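Local coordinates for protein N-acetylglucosaminidase (Paenibacillus barengoltzii, PDB 6INX) that probably hydrolyses glycosidic bonds at N-acetylglucosamine units of its sugar substrates, as a family 18 glycoside hydrolase, at residues V11-L16 and Q48-L53; I42-L47 and I65-G70. All coordinates share one frame; numbering follows the deposited sequence.

Contact 1 of 2, residues V11-L16 and Q48-L53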
ATOM      1  N   VAL A  11      -3.969 -11.368  25.937  1.00 10.72           N
ATOM      2  CA  VAL A  11      -4.050 -10.824  27.286  1.00 12.25           C
ATOM      3  C   VAL A  11      -2.636 -10.489  27.725  1.00 13.61           C
ATOM      4  O   VAL A  11      -1.776 -11.376  27.780  1.00 12.96           O
ATOM      5  CB  VAL A  11      -4.674 -11.830  28.264  1.00 15.64           C
ATOM      6  CG1 VAL A  11      -4.844 -11.178  29.638  1.00 15.60           C
ATOM      7  CG2 VAL A  11      -6.002 -12.347  27.724  1.00 16.60           C
ATOM      8  N   SER A  12      -2.387  -9.219  28.036  1.00 14.19           N
ATOM      9  CA  SER A  12      -1.092  -8.866  28.605  1.00 14.74           C
ATOM     10  C   SER A  12      -0.899  -9.573  29.943  1.00 15.19           C
ATOM     11  O   SER A  12      -1.859  -9.862  30.661  1.00 16.31           O
ATOM     12  CB  SER A  12      -0.982  -7.354  28.790  1.00 21.14           C
ATOM     13  OG  SER A  12      -1.731  -6.928  29.907  1.00 23.90           O
ATOM     14  N   ASP A  13       0.358  -9.894  30.263  1.00 14.29           N
ATOM     15  CA  ASP A  13       0.646 -10.527  31.548  1.00 15.33           C
ATOM     16  C   ASP A  13       0.071  -9.707  32.697  1.00 18.16           C
ATOM     17  O   ASP A  13      -0.443 -10.260  33.677  1.00 18.12           O
ATOM     18  CB  ASP A  13       2.160 -10.711  31.702  1.00 17.31           C
ATOM     19  CG  ASP A  13       2.582 -11.008  33.135  1.00 21.94           C
ATOM     20  OD1 ASP A  13       2.193 -12.063  33.677  1.00 28.58           O
ATOM     21  OD2 ASP A  13       3.312 -10.178  33.718  1.00 26.08           O
ATOM     22  N   ARG A  14       0.118  -8.381  32.565  1.00 18.53           N
ATOM     23  CA  ARG A  14      -0.391  -7.492  33.603  1.00 20.55           C
ATOM     24  C   ARG A  14      -1.896  -7.650  33.807  1.00 21.08           C
ATOM     25  O   ARG A  14      -2.402  -7.386  34.907  1.00 23.14           O
ATOM     26  CB  ARG A  14      -0.030  -6.056  33.226  1.00 21.24           C
ATOM     27  CG  ARG A  14      -0.612  -4.962  34.096  1.00 29.37           C
ATOM     28  CD  ARG A  14      -0.125  -3.604  33.603  1.00 28.56           C
ATOM     29  NE  ARG A  14       1.325  -3.585  33.428  1.00 33.14           N
ATOM     30  CZ  ARG A  14       2.200  -3.500  34.427  1.00 32.17           C
ATOM     31  NH1 ARG A  14       1.778  -3.426  35.684  1.00 32.66           N
ATOM     32  NH2 ARG A  14       3.501  -3.496  34.169  1.00 34.85           N
ATOM     33  N   HIS A  15      -2.624  -8.099  32.785  1.00 18.72           N
ATOM     34  CA  HIS A  15      -4.077  -8.219  32.864  1.00 18.93           C
ATOM     35  C   HIS A  15      -4.561  -9.614  33.236  1.00 20.45           C
ATOM     36  O   HIS A  15      -5.769  -9.804  33.409  1.00 20.51           O
ATOM     37  CB  HIS A  15      -4.733  -7.781  31.548  1.00 20.24           C
ATOM     38  CG  HIS A  15      -4.537  -6.332  31.232  1.00 20.65           C
ATOM     39  ND1 HIS A  15      -4.473  -5.853  29.942  1.00 20.26           N
ATOM     40  CD2 HIS A  15      -4.382  -5.258  32.042  1.00 24.50           C
ATOM     41  CE1 HIS A  15      -4.287  -4.545  29.970  1.00 24.88           C
ATOM     42  NE2 HIS A  15      -4.228  -4.159  31.232  1.00 25.21           N
ATOM     43  N   LEU A  16      -3.665 -10.591  33.353  1.00 19.28           N
ATOM     44  CA  LEU A  16      -4.074 -11.943  33.734  1.00 17.24           C
ATOM     45  C   LEU A  16      -4.932 -11.999  34.993  1.00 20.35           C
ATOM     46  O   LEU A  16      -5.940 -12.724  34.986  1.00 20.49           O
ATOM     47  CB  LEU A  16      -2.850 -12.866  33.823  1.00 19.29           C
ATOM     48  CG  LEU A  16      -2.201 -13.253  32.490  1.00 16.29           C
ATOM     49  CD1 LEU A  16      -0.832 -13.894  32.746  1.00 15.59           C
ATOM     50  CD2 LEU A  16      -3.108 -14.173  31.675  1.00 19.30           C
ATOM     51  N   GLN A  48       5.038 -11.444  35.209  1.00 28.33           N
ATOM     52  CA  GLN A  48       4.793 -11.452  36.647  1.00 29.14           C
ATOM     53  C   GLN A  48       3.711 -12.415  37.118  1.00 30.95           C
ATOM     54  O   GLN A  48       3.757 -12.846  38.272  1.00 34.58           O
ATOM     55  CB  GLN A  48       4.461 -10.036  37.139  1.00 32.24           C
ATOM     56  CG  GLN A  48       5.686  -9.140  37.265  1.00 35.22           C
ATOM     57  CD  GLN A  48       6.908  -9.891  37.764  1.00 37.87           C
ATOM     58  OE1 GLN A  48       7.872 -10.098  37.025  1.00 41.10           O
ATOM     59  NE2 GLN A  48       6.871 -10.309  39.025  1.00 39.10           N
ATOM     60  N   ASN A  49       2.750 -12.780  36.271  1.00 24.03           N
ATOM     61  CA  ASN A  49       1.561 -13.488  36.732  1.00 21.16           C
ATOM     62  C   ASN A  49       1.460 -14.914  36.202  1.00 19.86           C
ATOM     63  O   ASN A  49       0.365 -15.489  36.191  1.00 18.14           O
ATOM     64  CB  ASN A  49       0.301 -12.688  36.393  1.00 23.55           C
ATOM     65  CG  ASN A  49       0.205 -11.403  37.179  1.00 27.06           C
ATOM     66  OD1 ASN A  49       0.309 -11.405  38.405  1.00 31.05           O
ATOM     67  ND2 ASN A  49      -0.000 -10.294  36.483  1.00 23.63           N
ATOM     68  N   LEU A  50       2.581 -15.512  35.789  1.00 21.50           N
ATOM     69  CA  LEU A  50       2.528 -16.839  35.190  1.00 18.06           C
ATOM     70  C   LEU A  50       2.146 -17.922  36.191  1.00 17.78           C
ATOM     71  O   LEU A  50       1.708 -19.001  35.772  1.00 20.72           O
ATOM     72  CB  LEU A  50       3.858 -17.171  34.509  1.00 19.55           C
ATOM     73  CG  LEU A  50       4.300 -16.233  33.374  1.00 16.26           C
ATOM     74  CD1 LEU A  50       5.497 -16.823  32.646  1.00 22.25           C
ATOM     75  CD2 LEU A  50       3.159 -15.948  32.399  1.00 23.30           C
ATOM     76  N   LYS A  51       2.290 -17.659  37.492  1.00 21.93           N
ATOM     77  CA  LYS A  51       1.863 -18.621  38.504  1.00 22.78           C
ATOM     78  C   LYS A  51       0.350 -18.746  38.593  1.00 23.74           C
ATOM     79  O   LYS A  51      -0.141 -19.700  39.209  1.00 20.83           O
ATOM     80  CB  LYS A  51       2.426 -18.244  39.879  1.00 26.68           C
ATOM     81  CG  LYS A  51       3.942 -18.294  39.976  1.00 33.23           C
ATOM     82  CD  LYS A  51       4.504 -19.571  39.386  1.00 29.01           C
ATOM     83  CE  LYS A  51       5.718 -20.049  40.174  1.00 37.74           C
ATOM     84  NZ  LYS A  51       6.300 -18.968  41.018  1.00 40.57           N
ATOM     85  N   LEU A  52      -0.394 -17.818  37.987  1.00 19.34           N
ATOM     86  CA  LEU A  52      -1.850 -17.867  37.972  1.00 17.71           C
ATOM     87  C   LEU A  52      -2.404 -18.872  36.970  1.00 17.57           C
ATOM     88  O   LEU A  52      -3.595 -19.191  37.035  1.00 18.56           O
ATOM     89  CB  LEU A  52      -2.401 -16.466  37.667  1.00 21.30           C
ATOM     90  CG  LEU A  52      -3.897 -16.191  37.826  1.00 27.25           C
ATOM     91  CD1 LEU A  52      -4.378 -16.551  39.225  1.00 30.98           C
ATOM     92  CD2 LEU A  52      -4.219 -14.742  37.495  1.00 28.50           C
ATOM     93  N   LEU A  53      -1.576 -19.387  36.062  1.00 16.78           N
ATOM     94  CA  LEU A  53      -2.102 -20.193  34.963  1.00 19.86           C
ATOM     95  C   LEU A  53      -2.816 -21.472  35.389  1.00 17.23           C
ATOM     96  O   LEU A  53      -3.884 -21.760  34.820  1.00 18.47           O
ATOM     97  CB  LEU A  53      -1.014 -20.453  33.912  1.00 19.28           C
ATOM     98  CG  LEU A  53      -0.334 -19.211  33.336  1.00 18.82           C
ATOM     99  CD1 LEU A  53       0.592 -19.633  32.205  1.00 19.27           C
ATOM    100  CD2 LEU A  53      -1.350 -18.172  32.863  1.00 19.56           C
TER
HETATM  101  O   HOH W   1      -0.849  -7.655  37.604  1.00 37.96           O
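The carboxylate of D13 takes two successive backbone N-H groups, those of Q48 and N49. D13 points its CB toward the 48-53 segment, and CG lies anti to the backbone N (chi1 164°). D13 OD1 receives N49 N at 2.7 Å through its syn lone pair. D13 OD2 is met by Q48 N at 2.6 Å, also on the syn side but 35° out of the carboxylate plane. Each oxygen thus has a donor, which would probably stabilise the charge of this buried group.

N49 answers with its own amide. N49 ND2 gives a nearly straight bond (172°) to D13 O, 2.8 Å long, staying in the amide plane of N49 while standing above the carbonyl plane of D13. L16 N reaches the same oxygen from the opposite face. A water links N49 ND2 to R14 O as well.

In the family 18 TIM barrel, this joins the 3-10 segment that follows strand 6-12 to the approach to helix 53-59. S12 N, ending the strand, bonds to E325.

L16 and N49 slide past each other in opposite directions, L16 CD1 lying 4.0 Å from N49 CB. L16 CD1 is also 4.3 Å from L53 CD2. L52 CD2 lies 4.3 Å from L16 CB.

Contact 2 of 2, residues I42-L47 and I65-G70; sequences IQTGHL and ILLSVG
I42 meets both L67 and V69 through methyl and methylene groups alone, with no hydrogen bond between the segments. Within the TIM barrel, strand 64-70 runs parallel to strand 29-38, and the hairpin strand 41-43 belongs to the connection between them. The SVG of S68-G70 matches the start of the SxGG signature of family 18. L67 and V69, two residues apart, both turn toward the hairpin, whereas S68 bonds through OG to D107 of the DxxDxDxE motif.

I42 and V69 cross at about a right angle. The I42 CG2 branch, anti to the backbone N, stands 3.8 Å from V69 CG2, and I42 CD1 approaches that methyl to 3.9 Å. I42 CG1 is 3.9 Å from V69 CG1.

L67 has its two methyls divided between different neighbours. CG is anti to the backbone N (chi1 173°), and L67 CD2 lies 3.9 Å from I42 CG2 as the two side chains pass in opposite directions. An alanine here in place of I42 would probably leave both V69 methyls and L67 CD2 without these partners and open a gap beside strand 64-70. L67 CD2 is also 3.7 Å from T44 CG2. A type I turn from T44 to L47, closed by L47 N to T44 O at 3.0 Å, brings L47 back to the strand, where L47 CD1 meets L67 CD1 at 3.8 Å.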
ATOM      1  N   ILE A  42      13.891 -17.415  24.128  1.00 11.19           N
ATOM      2  CA  ILE A  42      12.679 -16.835  24.700  1.00 11.01           C
ATOM      3  C   ILE A  42      12.890 -16.565  26.179  1.00 13.23           C
ATOM      4  O   ILE A  42      13.305 -17.451  26.938  1.00 13.00           O
ATOM      5  CB  ILE A  42      11.496 -17.791  24.479  1.00 10.82           C
ATOM      6  CG1 ILE A  42      11.186 -17.896  22.986  1.00 12.76           C
ATOM      7  CG2 ILE A  42      10.261 -17.291  25.217  1.00 13.91           C
ATOM      8  CD1 ILE A  42      10.248 -19.058  22.635  1.00 14.16           C
ATOM      9  N   GLN A  43      12.587 -15.338  26.598  1.00 12.41           N
ATOM     10  CA  GLN A  43      12.759 -14.890  27.972  1.00 14.66           C
ATOM     11  C   GLN A  43      11.395 -14.659  28.605  1.00 13.10           C
ATOM     12  O   GLN A  43      10.544 -13.988  28.014  1.00 13.56           O
ATOM     13  CB  GLN A  43      13.556 -13.586  28.005  1.00 17.57           C
ATOM     14  CG  GLN A  43      14.928 -13.653  27.350  1.00 14.98           C
ATOM     15  CD  GLN A  43      15.862 -14.634  28.035  1.00 16.74           C
ATOM     16  OE1 GLN A  43      15.757 -14.882  29.242  1.00 20.90           O
ATOM     17  NE2 GLN A  43      16.776 -15.215  27.261  1.00 16.13           N
ATOM     18  N   THR A  44      11.201 -15.199  29.812  1.00 13.76           N
ATOM     19  CA  THR A  44       9.963 -15.019  30.567  1.00 15.34           C
ATOM     20  C   THR A  44      10.159 -14.335  31.915  1.00 17.60           C
ATOM     21  O   THR A  44       9.171 -14.123  32.623  1.00 17.62           O
ATOM     22  CB  THR A  44       9.254 -16.367  30.795  1.00 13.66           C
ATOM     23  OG1 THR A  44      10.116 -17.243  31.526  1.00 17.33           O
ATOM     24  CG2 THR A  44       8.877 -17.009  29.462  1.00 20.28           C
ATOM     25  N   GLY A  45      11.393 -13.975  32.282  1.00 17.54           N
ATOM     26  CA  GLY A  45      11.673 -13.488  33.625  1.00 20.74           C
ATOM     27  C   GLY A  45      11.023 -12.163  33.967  1.00 22.39           C
ATOM     28  O   GLY A  45      10.857 -11.852  35.151  1.00 22.56           O
ATOM     29  N   HIS A  46      10.656 -11.371  32.964  1.00 18.82           N
ATOM     30  CA  HIS A  46       9.988 -10.101  33.213  1.00 19.59           C
ATOM     31  C   HIS A  46       8.488 -10.257  33.437  1.00 19.41           C
ATOM     32  O   HIS A  46       7.842  -9.308  33.896  1.00 22.15           O
ATOM     33  CB  HIS A  46      10.214  -9.171  32.020  1.00 22.05           C
ATOM     34  CG  HIS A  46       9.727  -9.745  30.725  1.00 21.20           C
ATOM     35  ND1 HIS A  46      10.331 -10.828  30.116  1.00 24.90           N
ATOM     36  CD2 HIS A  46       8.678  -9.409  29.937  1.00 23.16           C
ATOM     37  CE1 HIS A  46       9.675 -11.130  29.010  1.00 21.10           C
ATOM     38  NE2 HIS A  46       8.672 -10.281  28.873  1.00 20.06           N
ATOM     39  N   LEU A  47       7.917 -11.415  33.117  1.00 16.47           N
ATOM     40  CA  LEU A  47       6.481 -11.616  33.265  1.00 19.35           C
ATOM     41  C   LEU A  47       6.152 -11.975  34.708  1.00 21.00           C
ATOM     42  O   LEU A  47       6.881 -12.730  35.357  1.00 24.13           O
ATOM     43  CB  LEU A  47       6.023 -12.737  32.334  1.00 17.15           C
ATOM     44  CG  LEU A  47       6.350 -12.482  30.860  1.00 17.01           C
ATOM     45  CD1 LEU A  47       6.107 -13.726  30.023  1.00 16.36           C
ATOM     46  CD2 LEU A  47       5.539 -11.301  30.327  1.00 19.67           C
ATOM     47  N   ILE A  65      -3.637 -22.143  26.613  1.00 13.40           N
ATOM     48  CA  ILE A  65      -2.911 -20.943  27.025  1.00 11.73           C
ATOM     49  C   ILE A  65      -1.562 -20.935  26.324  1.00 11.60           C
ATOM     50  O   ILE A  65      -0.709 -21.792  26.583  1.00 12.92           O
ATOM     51  CB  ILE A  65      -2.746 -20.862  28.549  1.00 13.26           C
ATOM     52  CG1 ILE A  65      -4.111 -20.917  29.235  1.00 17.07           C
ATOM     53  CG2 ILE A  65      -2.012 -19.580  28.949  1.00 15.25           C
ATOM     54  CD1 ILE A  65      -4.024 -20.799  30.747  1.00 21.49           C
ATOM     55  N   LEU A  66      -1.356 -19.954  25.447  1.00 11.98           N
ATOM     56  CA  LEU A  66      -0.111 -19.817  24.702  1.00 12.56           C
ATOM     57  C   LEU A  66       0.694 -18.631  25.219  1.00 11.27           C
ATOM     58  O   LEU A  66       0.139 -17.623  25.675  1.00 12.09           O
ATOM     59  CB  LEU A  66      -0.396 -19.602  23.211  1.00 12.39           C
ATOM     60  CG  LEU A  66      -1.340 -20.633  22.581  1.00 15.40           C
ATOM     61  CD1 LEU A  66      -1.642 -20.270  21.130  1.00 18.68           C
ATOM     62  CD2 LEU A  66      -0.759 -22.037  22.692  1.00 15.85           C
ATOM     63  N   LEU A  67       2.014 -18.754  25.148  1.00 10.23           N
ATOM     64  CA  LEU A  67       2.884 -17.613  25.401  1.00  9.50           C
ATOM     65  C   LEU A  67       3.190 -16.958  24.063  1.00 11.46           C
ATOM     66  O   LEU A  67       3.781 -17.596  23.183  1.00 11.00           O
ATOM     67  CB  LEU A  67       4.187 -18.071  26.049  1.00 10.89           C
ATOM     68  CG  LEU A  67       5.241 -16.965  26.215  1.00  9.88           C
ATOM     69  CD1 LEU A  67       4.813 -15.904  27.235  1.00 12.80           C
ATOM     70  CD2 LEU A  67       6.587 -17.583  26.613  1.00 14.02           C
ATOM     71  N   SER A  68       2.780 -15.704  23.896  1.00 11.74           N
ATOM     72  CA  SER A  68       3.123 -14.978  22.684  1.00 11.51           C
ATOM     73  C   SER A  68       4.499 -14.360  22.862  1.00 11.56           C
ATOM     74  O   SER A  68       4.785 -13.756  23.897  1.00 12.23           O
ATOM     75  CB  SER A  68       2.095 -13.894  22.386  1.00 12.80           C
ATOM     76  OG  SER A  68       2.365 -13.284  21.133  1.00 21.08           O
ATOM     77  N   VAL A  69       5.354 -14.514  21.859  1.00  9.99           N
ATOM     78  CA  VAL A  69       6.748 -14.085  21.937  1.00 10.47           C
ATOM     79  C   VAL A  69       6.964 -13.050  20.853  1.00 11.04           C
ATOM     80  O   VAL A  69       6.801 -13.353  19.668  1.00 11.68           O
ATOM     81  CB  VAL A  69       7.699 -15.273  21.742  1.00 10.30           C
ATOM     82  CG1 VAL A  69       9.153 -14.798  21.745  1.00 12.52           C
ATOM     83  CG2 VAL A  69       7.485 -16.314  22.842  1.00 10.22           C
ATOM     84  N   GLY A  70       7.346 -11.839  21.252  1.00 10.91           N
ATOM     85  CA  GLY A  70       7.640 -10.801  20.284  1.00 12.47           C
ATOM     86  C   GLY A  70       6.758  -9.589  20.455  1.00 12.03           C
ATOM     87  O   GLY A  70       6.727  -8.990  21.534  1.00 12.99           O
TER

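How the contacts relate
Contacts 1 and 2 interleave along the chain: 11-16 comes first, then 42-47 and 48-53 in unbroken succession, then 65-70. Their centres lie about 10 Å apart, on the same side of the chain's centre, and both reach the barrel sheet. Strand 29-38 lies between strands 6-12 and 64-70, parallel to each, and the continuous run 42-53 meets the segment just after strand 6-12 as well as strand 64-70 itself. The contacts also touch directly: D13 OD2 is 3.5 Å from L47 C, while L50 CD1 packs on T44 CB and L53 CD1 on I65 CG2. One connection is thereby tied to the former largely by hydrogen bonds and to the latter by apolar packing alone.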